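Local coordinates for protein GMP reductase (PDB 6JIG) that probably catalyses the irreversible NADPH-dependent deamination of GMP to IMP, and binds guanine nucleotides at its CBS domains as well as in its barrel, at residues 105-110 and 140-145; 181-186 and 210-215; 233-238 and 273-278; 243-248 and 254-259. The protein carries 1 engineered substitution. All coordinates share one frame; numbering follows the deposited sequence.

Overall arrangement
From the N terminus, the first two contacts come in series in the CBS region, their centres about 24 Å apart. Interaction 1 closes a 29-residue loop from the turn after strand 104-105 to strand 141-146 in the first CBS motif. Interaction 2 closes one of 23 residues between helices 179-189 and 209-216 of the second. The chain then returns to the eight-stranded parallel barrel begun earlier, where interaction 3 joins strand 232-235 to helix 266-277 across 34 residues. Nested within that span is interaction 4, helix 239-251 against strand 255-259. Interactions 3 and 4 touch, centres about 6 Å apart: strands 232-235 and 255-259 are neighbours, and Leu-275 packs on Val-258 and Ala-245. No loops cross.

Interaction 1 (105-110 and 140-145); sequences ILPHET and KLLGII
Leu-142 comes obliquely at the CG-CD side of the puckered Pro-107 ring, its CD1 above the ring and beyond its edge: CD1 of Leu-142 lies 3.6 Å from CG of Pro-107 and 4.0 Å from CD of Pro-107. The flat group here, the Glu-109 carboxylate, works within its own segment. Its OE1 takes the N-H of Leu-106 at 2.9 Å, on the anti side and 32° out of the carboxylate plane. That bond spans the type I turn from Leu-106 to Glu-109, which also carries a backbone bond from Glu-109 N to Leu-106 O, and so braces the bend that presents the proline. Leu-142 reaches the ring with CG turned away from its own carbonyl carbon (chi1 -46°).

The other touch is more buried. CG2 of Ile-105 meets CG2 of Ile-145 at 4.1 Å. Strand 129-133 runs between these two isoleucines, whose alpha carbons are 8.7 Å apart, and Val-159 and Leu-162 of helix 159-162 pack against Ile-105 and Ile-145 respectively. Leu-142 and Gly-143 together face Val-132 in a classic beta bulge. This is the small mixed sheet of a CBS domain, here with helix 159-162 packed on the isoleucines.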
# COMPACT_ATOMS: atom_id res chain seq x y z
N ILE A 105 -10.71 -62.46 4.50
CA ILE A 105 -11.65 -62.58 3.40
C ILE A 105 -11.94 -64.06 3.21
O ILE A 105 -11.16 -64.92 3.65
CB ILE A 105 -11.10 -61.93 2.11
CG1 ILE A 105 -12.21 -61.69 1.10
CG2 ILE A 105 -9.95 -62.77 1.54
CD1 ILE A 105 -11.78 -60.88 -0.08
N LEU A 106 -13.07 -64.37 2.56
CA LEU A 106 -13.45 -65.76 2.37
C LEU A 106 -13.11 -66.23 0.95
O LEU A 106 -13.05 -65.41 0.02
CB LEU A 106 -14.94 -65.94 2.64
CG LEU A 106 -15.38 -65.32 3.98
CD1 LEU A 106 -16.89 -65.22 4.09
CD2 LEU A 106 -14.80 -66.10 5.15
N PRO A 107 -12.87 -67.53 0.75
CA PRO A 107 -12.27 -67.96 -0.52
C PRO A 107 -13.19 -67.83 -1.72
O PRO A 107 -12.69 -67.68 -2.84
CB PRO A 107 -11.88 -69.42 -0.26
CG PRO A 107 -12.72 -69.84 0.88
CD PRO A 107 -12.93 -68.63 1.73
N HIS A 108 -14.51 -67.88 -1.54
CA HIS A 108 -15.43 -67.79 -2.67
C HIS A 108 -15.75 -66.35 -3.05
O HIS A 108 -16.53 -66.13 -3.98
CB HIS A 108 -16.73 -68.54 -2.36
CG HIS A 108 -16.54 -70.01 -2.14
ND1 HIS A 108 -15.46 -70.71 -2.63
CD2 HIS A 108 -17.31 -70.92 -1.49
CE1 HIS A 108 -15.55 -71.98 -2.28
NE2 HIS A 108 -16.67 -72.13 -1.59
N GLU A 109 -15.16 -65.37 -2.38
CA GLU A 109 -15.40 -63.97 -2.71
C GLU A 109 -14.62 -63.58 -3.96
O GLU A 109 -13.72 -64.29 -4.42
CB GLU A 109 -15.03 -63.08 -1.52
CG GLU A 109 -15.99 -63.22 -0.35
CD GLU A 109 -15.71 -62.23 0.77
OE1 GLU A 109 -15.24 -62.66 1.84
OE2 GLU A 109 -15.98 -61.02 0.57
N THR A 110 -15.00 -62.44 -4.53
CA THR A 110 -14.45 -61.97 -5.79
C THR A 110 -13.26 -61.04 -5.57
O THR A 110 -13.03 -60.53 -4.47
CB THR A 110 -15.53 -61.24 -6.60
OG1 THR A 110 -15.80 -59.97 -5.99
CG2 THR A 110 -16.81 -62.06 -6.65
N LYS A 140 -10.18 -70.36 10.30
CA LYS A 140 -9.20 -71.36 9.91
C LYS A 140 -8.46 -70.84 8.67
O LYS A 140 -9.09 -70.51 7.66
CB LYS A 140 -9.86 -72.70 9.63
N LEU A 141 -7.14 -70.76 8.75
CA LEU A 141 -6.35 -70.10 7.71
C LEU A 141 -6.26 -70.99 6.47
O LEU A 141 -5.76 -72.12 6.54
CB LEU A 141 -4.96 -69.76 8.24
CG LEU A 141 -4.05 -68.98 7.29
CD1 LEU A 141 -4.61 -67.57 7.05
CD2 LEU A 141 -2.64 -68.90 7.85
N LEU A 142 -6.72 -70.47 5.33
CA LEU A 142 -6.62 -71.19 4.07
C LEU A 142 -5.54 -70.65 3.15
O LEU A 142 -5.05 -71.38 2.28
CB LEU A 142 -7.96 -71.15 3.32
CG LEU A 142 -9.20 -71.46 4.16
CD1 LEU A 142 -10.47 -71.33 3.33
CD2 LEU A 142 -9.11 -72.84 4.80
N GLY A 143 -5.16 -69.39 3.31
CA GLY A 143 -4.16 -68.80 2.44
C GLY A 143 -4.12 -67.30 2.63
O GLY A 143 -4.66 -66.76 3.60
N ILE A 144 -3.48 -66.64 1.67
CA ILE A 144 -3.24 -65.21 1.77
C ILE A 144 -3.36 -64.58 0.39
O ILE A 144 -2.96 -65.19 -0.61
CB ILE A 144 -1.86 -64.93 2.41
CG1 ILE A 144 -1.70 -63.45 2.76
CG2 ILE A 144 -0.73 -65.42 1.51
CD1 ILE A 144 -0.42 -63.14 3.48
N ILE A 145 -3.91 -63.38 0.33
CA ILE A 145 -4.05 -62.65 -0.92
C ILE A 145 -3.58 -61.21 -0.72
O ILE A 145 -3.91 -60.57 0.29
CB ILE A 145 -5.50 -62.72 -1.46
CG1 ILE A 145 -5.57 -62.23 -2.91
CG2 ILE A 145 -6.46 -61.98 -0.55
CD1 ILE A 145 -6.75 -62.81 -3.67

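Interaction 2 (181-186 and 210-215). With 5GP (guanosine-5'-monophosphate), chain C.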
# COMPACT_ATOMS: atom_id res chain seq x y z
N GLU A 181 13.27 -63.76 15.96
CA GLU A 181 12.78 -65.04 15.45
C GLU A 181 11.93 -64.86 14.21
O GLU A 181 12.08 -65.60 13.23
CB GLU A 181 12.00 -65.79 16.53
CG GLU A 181 11.41 -67.14 16.07
CD GLU A 181 12.43 -68.06 15.36
OE1 GLU A 181 13.64 -68.00 15.67
OE2 GLU A 181 12.01 -68.85 14.48
N VAL A 182 11.03 -63.87 14.21
CA VAL A 182 10.21 -63.68 13.02
C VAL A 182 11.04 -63.13 11.87
O VAL A 182 10.78 -63.44 10.70
CB VAL A 182 8.99 -62.80 13.35
CG1 VAL A 182 9.35 -61.30 13.35
CG2 VAL A 182 7.83 -63.11 12.39
N THR A 183 12.09 -62.36 12.18
CA THR A 183 13.01 -61.91 11.14
C THR A 183 13.69 -63.11 10.48
O THR A 183 13.84 -63.15 9.25
CB THR A 183 14.07 -60.98 11.74
OG1 THR A 183 13.43 -59.81 12.28
CG2 THR A 183 15.08 -60.56 10.69
N HIS A 184 14.09 -64.08 11.29
CA HIS A 184 14.68 -65.30 10.75
C HIS A 184 13.69 -66.06 9.88
O HIS A 184 14.05 -66.55 8.81
CB HIS A 184 15.17 -66.16 11.91
CG HIS A 184 15.52 -67.56 11.52
ND1 HIS A 184 16.70 -67.87 10.87
CD2 HIS A 184 14.85 -68.73 11.68
CE1 HIS A 184 16.74 -69.17 10.65
NE2 HIS A 184 15.63 -69.71 11.13
N LEU A 185 12.43 -66.17 10.32
CA LEU A 185 11.44 -66.89 9.52
C LEU A 185 11.22 -66.21 8.18
O LEU A 185 11.05 -66.88 7.16
CB LEU A 185 10.12 -67.00 10.28
CG LEU A 185 10.09 -67.85 11.54
CD1 LEU A 185 8.69 -67.85 12.12
CD2 LEU A 185 10.56 -69.27 11.21
N MET A 186 11.19 -64.87 8.17
CA MET A 186 11.01 -64.15 6.92
C MET A 186 12.23 -64.29 6.03
O MET A 186 12.10 -64.48 4.82
CB MET A 186 10.70 -62.68 7.20
CG MET A 186 9.31 -62.47 7.77
SD MET A 186 8.98 -60.79 8.33
CE MET A 186 7.23 -60.95 8.67
N SER A 210 6.78 -55.23 6.63
CA SER A 210 6.79 -53.77 6.79
C SER A 210 7.00 -53.38 8.24
O SER A 210 7.77 -52.47 8.55
CB SER A 210 5.47 -53.17 6.28
OG SER A 210 5.31 -53.40 4.89
N ASP A 211 6.29 -54.05 9.15
CA ASP A 211 6.41 -53.75 10.57
C ASP A 211 7.76 -54.18 11.11
O ASP A 211 8.36 -53.48 11.93
CB ASP A 211 5.29 -54.45 11.34
CG ASP A 211 3.94 -53.80 11.13
OD1 ASP A 211 3.88 -52.56 11.06
OD2 ASP A 211 2.94 -54.53 11.06
N VAL A 212 8.26 -55.33 10.66
CA VAL A 212 9.56 -55.81 11.11
C VAL A 212 10.66 -54.85 10.69
O VAL A 212 11.54 -54.49 11.48
CB VAL A 212 9.82 -57.23 10.57
CG1 VAL A 212 11.28 -57.63 10.79
CG2 VAL A 212 8.88 -58.23 11.24
N VAL A 213 10.62 -54.39 9.43
CA VAL A 213 11.62 -53.44 8.96
C VAL A 213 11.61 -52.18 9.81
O VAL A 213 12.67 -51.68 10.22
CB VAL A 213 11.38 -53.12 7.47
CG1 VAL A 213 12.11 -51.85 7.06
CG2 VAL A 213 11.83 -54.29 6.62
N LYS A 214 10.43 -51.65 10.12
CA LYS A 214 10.34 -50.45 10.95
C LYS A 214 10.95 -50.69 12.33
O LYS A 214 11.69 -49.84 12.84
CB LYS A 214 8.88 -50.01 11.09
CG LYS A 214 8.29 -49.36 9.85
CD LYS A 214 6.82 -49.02 10.07
CE LYS A 214 6.18 -48.41 8.83
NZ LYS A 214 4.72 -48.77 8.77
N LEU A 215 10.63 -51.82 12.95
CA LEU A 215 11.14 -52.10 14.30
C LEU A 215 12.64 -52.35 14.30
O LEU A 215 13.31 -52.11 15.31
CB LEU A 215 10.40 -53.30 14.89
CG LEU A 215 8.95 -52.97 15.20
CD1 LEU A 215 8.11 -54.23 15.33
CD2 LEU A 215 8.87 -52.12 16.46
P 5GP C . 1.57 -53.42 3.79
O1P 5GP C . 2.95 -53.96 3.52
O2P 5GP C . 0.56 -54.46 4.24
O3P 5GP C . 1.08 -52.30 2.89
O5' 5GP C . 1.71 -52.68 5.18
C5' 5GP C . 0.97 -53.17 6.27
C4' 5GP C . 0.84 -52.16 7.36
O4' 5GP C . -0.57 -52.09 7.73
C3' 5GP C . 1.61 -52.57 8.61
O3' 5GP C . 2.13 -51.42 9.29
C2' 5GP C . 0.53 -53.26 9.44
O2' 5GP C . 0.77 -53.32 10.83
C1' 5GP C . -0.70 -52.42 9.10
N9 5GP C . -1.95 -53.16 9.30
C8 5GP C . -2.85 -52.87 10.26
N7 5GP C . -3.84 -53.78 10.22
C5 5GP C . -3.54 -54.68 9.25
C6 5GP C . -4.19 -55.81 8.78
O6 5GP C . -5.27 -56.16 9.29
N1 5GP C . -3.64 -56.52 7.78
C2 5GP C . -2.48 -56.14 7.22
N2 5GP C . -1.98 -56.90 6.21
N3 5GP C . -1.82 -55.03 7.65
C4 5GP C . -2.34 -54.29 8.67
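Helix segments 181-186 and 210-215 run at 127° to each other, their axes 10.7 Å apart at closest approach, and Thr-183 and Val-212 bring their alpha carbons to 7.0 Å. Within these two segments Val-212 alone of 210-215 touches 181-186, and it divides the work between its methyls. CG1, swung to the far side from the backbone N (chi1 168°), points at Thr-183, whose OG1 lies 3.4 Å from Val-212 CG1; that hydroxyl is hydrogen-bonded to Leu-179 O. CG2 of Val-212 meets CG1 of Val-182 at 3.8 Å and SD of Met-186 at 3.9 Å, the extended methionine chain running antiparallel alongside the valine.

The preceding two residues serve the nucleotide. Ser-210 OG donates to O1P of guanosine-5'-monophosphate at 2.8 Å. OD1 and OD2 of Asp-211 face O3' and O2' of the ribose, the OD2-O2' contact unusually short (2.5 Å).

Both helices belong to the second CBS motif, and helix 209-216 lines its guanine-nucleotide pocket while turning another side to helix 179-189. Val-207 of strand 203-208 packs under Val-182 and Val-212, Val-194 of strand 193-197 under Val-182 and Met-186, while Leu-152 of a second subunit covers Thr-183, Met-186 and Val-212.

Interaction 3 (233-238 and 273-278); sequences AAVGVK and KRLKGD
Val-235 and Leu-275 make the apolar part of this contact, and it is a loose one: CG2 of Val-235 lies 4.5 Å from CD1 of Leu-275. Both side chains point across the interface and both are buried, but they meet only at their methyl ends. The whole contact buries 89 Å².

The polar part runs through water. The carbonyl oxygen of Val-237 and NH2 of Arg-274 are 4.0 Å apart, too far for a direct bond, and one water bridges them. It donates to Val-237 O at 2.7 Å and accepts from Arg-274 NH2 at 2.9 Å. This water sits at the edge of the guanidinium and in its plane, where an N-H can point at it. The arginine gets there by leaving the helix with CG anti to the backbone N (chi1 -169°) and then bending at chi3 (46°), which turns the guanidinium back to the loop that follows strand 232-235.

Between the two segments lies strand 255-259: its Val-258 packs on Val-235, Val-237 and Leu-275 alike. Leu-275 also rests on Ala-245 of helix 239-251 and on Ile-286 of strand 285-291, so helix 266-277 covers the outside of the barrel with helix 239-251 at its flank.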
# COMPACT_ATOMS: atom_id res chain seq x y z
N ALA A 233 -5.19 -38.24 24.03
CA ALA A 233 -6.51 -37.73 23.70
C ALA A 233 -6.97 -36.76 24.78
O ALA A 233 -6.72 -36.99 25.97
CB ALA A 233 -7.52 -38.88 23.55
N ALA A 234 -7.63 -35.67 24.35
CA ALA A 234 -8.14 -34.65 25.24
C ALA A 234 -9.56 -34.98 25.69
O ALA A 234 -10.34 -35.57 24.94
CB ALA A 234 -8.15 -33.27 24.56
N VAL A 235 -9.87 -34.60 26.93
CA VAL A 235 -11.21 -34.63 27.50
C VAL A 235 -11.46 -33.33 28.24
O VAL A 235 -10.53 -32.62 28.63
CB VAL A 235 -11.42 -35.81 28.48
CG1 VAL A 235 -11.15 -37.13 27.79
CG2 VAL A 235 -10.54 -35.62 29.73
N GLY A 236 -12.73 -33.02 28.45
CA GLY A 236 -13.16 -31.89 29.24
C GLY A 236 -13.40 -32.26 30.69
O GLY A 236 -12.82 -33.22 31.21
N VAL A 237 -14.27 -31.50 31.35
CA VAL A 237 -14.42 -31.64 32.79
C VAL A 237 -15.89 -31.85 33.15
O VAL A 237 -16.25 -31.79 34.33
CB VAL A 237 -13.86 -30.43 33.55
CG1 VAL A 237 -12.36 -30.28 33.28
CG2 VAL A 237 -14.61 -29.16 33.16
N LYS A 238 -16.73 -32.06 32.14
CA LYS A 238 -18.15 -32.24 32.37
C LYS A 238 -18.44 -33.70 32.75
O LYS A 238 -17.59 -34.59 32.61
CB LYS A 238 -18.95 -31.82 31.14
CG LYS A 238 -19.03 -30.31 30.92
N LYS A 273 -9.05 -35.66 39.88
CA LYS A 273 -9.30 -36.59 40.98
C LYS A 273 -10.20 -37.74 40.54
O LYS A 273 -9.97 -38.90 40.90
CB LYS A 273 -9.91 -35.85 42.17
CG LYS A 273 -8.91 -34.99 42.94
CD LYS A 273 -9.59 -34.27 44.10
CE LYS A 273 -8.58 -33.52 44.97
NZ LYS A 273 -9.23 -32.56 45.92
N ARG A 274 -11.24 -37.43 39.76
CA ARG A 274 -12.15 -38.47 39.28
C ARG A 274 -11.42 -39.46 38.37
O ARG A 274 -11.64 -40.68 38.46
CB ARG A 274 -13.32 -37.84 38.54
CG ARG A 274 -14.45 -38.80 38.22
CD ARG A 274 -15.80 -38.06 38.19
NE ARG A 274 -15.71 -36.81 37.44
CZ ARG A 274 -15.81 -35.59 37.96
NH1 ARG A 274 -16.02 -35.42 39.26
NH2 ARG A 274 -15.69 -34.53 37.16
N LEU A 275 -10.55 -38.96 37.50
CA LEU A 275 -9.84 -39.82 36.57
C LEU A 275 -8.83 -40.71 37.29
O LEU A 275 -8.65 -41.88 36.93
CB LEU A 275 -9.14 -38.98 35.49
CG LEU A 275 -10.11 -38.30 34.52
CD1 LEU A 275 -9.38 -37.24 33.72
CD2 LEU A 275 -10.76 -39.33 33.60
N LYS A 276 -8.15 -40.17 38.30
CA LYS A 276 -7.23 -41.01 39.06
C LYS A 276 -7.98 -41.97 39.97
O LYS A 276 -7.43 -43.02 40.33
CB LYS A 276 -6.26 -40.16 39.90
CG LYS A 276 -5.38 -39.16 39.13
CD LYS A 276 -4.36 -39.86 38.22
CE LYS A 276 -3.05 -40.14 38.93
NZ LYS A 276 -2.16 -40.94 38.06
N GLY A 277 -9.22 -41.65 40.32
CA GLY A 277 -9.98 -42.48 41.24
C GLY A 277 -10.72 -43.65 40.62
O GLY A 277 -11.20 -44.52 41.35
N ASP A 278 -10.83 -43.69 39.29
CA ASP A 278 -11.55 -44.75 38.60
C ASP A 278 -10.56 -45.69 37.94
O ASP A 278 -9.75 -45.24 37.12
CB ASP A 278 -12.49 -44.16 37.56
CG ASP A 278 -13.54 -45.15 37.07
OD1 ASP A 278 -13.17 -46.28 36.69
OD2 ASP A 278 -14.74 -44.80 37.07
O HOH W 1 -15.16 -31.69 36.80

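Interaction 4 (243-248 and 254-259); sequences NRAIRL and DVLVVD
Leu-256 is the side chain on which this contact turns, supplying 66 of the 116 Å² buried. It leaves the strand with CG beside its backbone N (chi1 -66°) and continues extended, chi2 174°, so that its two methyls fork against the helix. CD1 of Leu-256 takes the smaller partner, coming to 3.9 Å from CB of Ala-245. CD2 of Leu-256 goes to Leu-248, equally close, at 4.1 Å, to CB and to CD1 of that residue. Leu-248 adopts nearly the same conformation (chi1 -72°), and the two leucines lie obliquely across each other instead of side by side. Ala-245 and Leu-248 are three residues apart on the helix, so they form one edge of it. The short alanine lets the backbones come close, 7.3 Å between the alpha carbons of Ala-245 and Leu-256.

Val-235 and Ala-233 of strand 232-235 pack on the same leucine, Leu-248, while Leu-256 also rests on Ile-286 of strand 285-291. Arg-244 turns instead to Gln-84 and the carbonyl of Cys-79. At the far end of the strand Asp-259, predicted to bind NAD(+), pairs with Lys-309.

Strand 232-235, helix 239-251 and strand 255-259 form a beta-alpha-beta unit, with the helix laid over the outer surface of two parallel neighbours: the repeating element of the TIM barrel that carries catalysis in the IMPDH/GMPR family.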
# COMPACT_ATOMS: atom_id res chain seq x y z
N ASN A 243 -17.31 -40.46 30.67
CA ASN A 243 -17.64 -41.51 29.71
C ASN A 243 -16.70 -41.47 28.51
O ASN A 243 -16.21 -42.52 28.06
CB ASN A 243 -19.09 -41.37 29.26
CG ASN A 243 -19.60 -42.62 28.59
OD1 ASN A 243 -19.80 -42.65 27.37
ND2 ASN A 243 -19.81 -43.68 29.38
N ARG A 244 -16.43 -40.28 27.97
CA ARG A 244 -15.46 -40.14 26.90
C ARG A 244 -14.10 -40.69 27.31
O ARG A 244 -13.46 -41.43 26.56
CB ARG A 244 -15.35 -38.66 26.49
CG ARG A 244 -14.42 -38.39 25.32
CD ARG A 244 -14.32 -36.89 25.06
NE ARG A 244 -15.59 -36.34 24.57
CZ ARG A 244 -15.88 -36.19 23.29
NH1 ARG A 244 -15.00 -36.53 22.36
NH2 ARG A 244 -17.05 -35.68 22.92
N ALA A 245 -13.64 -40.33 28.52
CA ALA A 245 -12.33 -40.78 28.98
C ALA A 245 -12.26 -42.30 29.04
O ALA A 245 -11.27 -42.91 28.63
CB ALA A 245 -12.04 -40.20 30.36
N ILE A 246 -13.29 -42.92 29.62
CA ILE A 246 -13.29 -44.38 29.74
C ILE A 246 -13.17 -45.02 28.37
O ILE A 246 -12.35 -45.93 28.16
CB ILE A 246 -14.56 -44.86 30.47
CG1 ILE A 246 -14.44 -44.62 31.98
CG2 ILE A 246 -14.81 -46.35 30.19
CD1 ILE A 246 -15.78 -44.37 32.68
N ARG A 247 -13.96 -44.55 27.41
CA ARG A 247 -13.95 -45.14 26.08
C ARG A 247 -12.65 -44.85 25.32
O ARG A 247 -12.19 -45.69 24.54
CB ARG A 247 -15.17 -44.64 25.31
CG ARG A 247 -16.48 -45.17 25.95
CD ARG A 247 -17.74 -44.56 25.36
NE ARG A 247 -17.80 -44.75 23.92
CZ ARG A 247 -18.75 -44.23 23.14
NH1 ARG A 247 -19.72 -43.50 23.67
NH2 ARG A 247 -18.72 -44.44 21.82
N LEU A 248 -12.04 -43.68 25.54
CA LEU A 248 -10.74 -43.41 24.93
C LEU A 248 -9.68 -44.37 25.44
O LEU A 248 -8.86 -44.87 24.66
CB LEU A 248 -10.31 -41.96 25.22
CG LEU A 248 -11.07 -40.86 24.47
CD1 LEU A 248 -10.77 -39.50 25.09
CD2 LEU A 248 -10.68 -40.88 22.99
N ASP A 254 -2.88 -43.61 25.25
CA ASP A 254 -1.72 -43.81 26.10
C ASP A 254 -1.63 -42.78 27.22
O ASP A 254 -1.01 -43.06 28.25
CB ASP A 254 -0.46 -43.78 25.25
CG ASP A 254 -0.43 -44.90 24.24
OD1 ASP A 254 -0.31 -46.06 24.69
OD2 ASP A 254 -0.56 -44.64 23.01
N VAL A 255 -2.22 -41.60 27.03
CA VAL A 255 -2.37 -40.59 28.07
C VAL A 255 -3.68 -39.86 27.80
O VAL A 255 -4.16 -39.80 26.67
CB VAL A 255 -1.21 -39.55 28.11
CG1 VAL A 255 0.09 -40.19 28.49
CG2 VAL A 255 -1.07 -38.84 26.76
N LEU A 256 -4.25 -39.31 28.86
CA LEU A 256 -5.39 -38.42 28.74
C LEU A 256 -4.96 -37.01 29.10
O LEU A 256 -4.12 -36.81 29.98
CB LEU A 256 -6.53 -38.85 29.66
CG LEU A 256 -7.20 -40.18 29.34
CD1 LEU A 256 -8.18 -40.52 30.44
CD2 LEU A 256 -7.88 -40.12 27.99
N VAL A 257 -5.54 -36.02 28.43
CA VAL A 257 -5.23 -34.62 28.70
C VAL A 257 -6.53 -33.92 29.08
O VAL A 257 -7.39 -33.69 28.23
CB VAL A 257 -4.57 -33.93 27.51
CG1 VAL A 257 -4.25 -32.46 27.85
CG2 VAL A 257 -3.32 -34.70 27.05
N VAL A 258 -6.66 -33.57 30.36
CA VAL A 258 -7.76 -32.71 30.82
C VAL A 258 -7.43 -31.29 30.40
O VAL A 258 -6.42 -30.74 30.83
CB VAL A 258 -7.92 -32.79 32.35
CG1 VAL A 258 -9.01 -31.83 32.80
CG2 VAL A 258 -8.22 -34.20 32.77
N ASP A 259 -8.28 -30.70 29.56
CA ASP A 259 -7.92 -29.44 28.91
C ASP A 259 -9.09 -28.48 28.97
O ASP A 259 -10.09 -28.66 28.27
CB ASP A 259 -7.48 -29.68 27.46
CG ASP A 259 -6.76 -28.47 26.86
OD1 ASP A 259 -6.73 -27.41 27.53
OD2 ASP A 259 -6.24 -28.56 25.74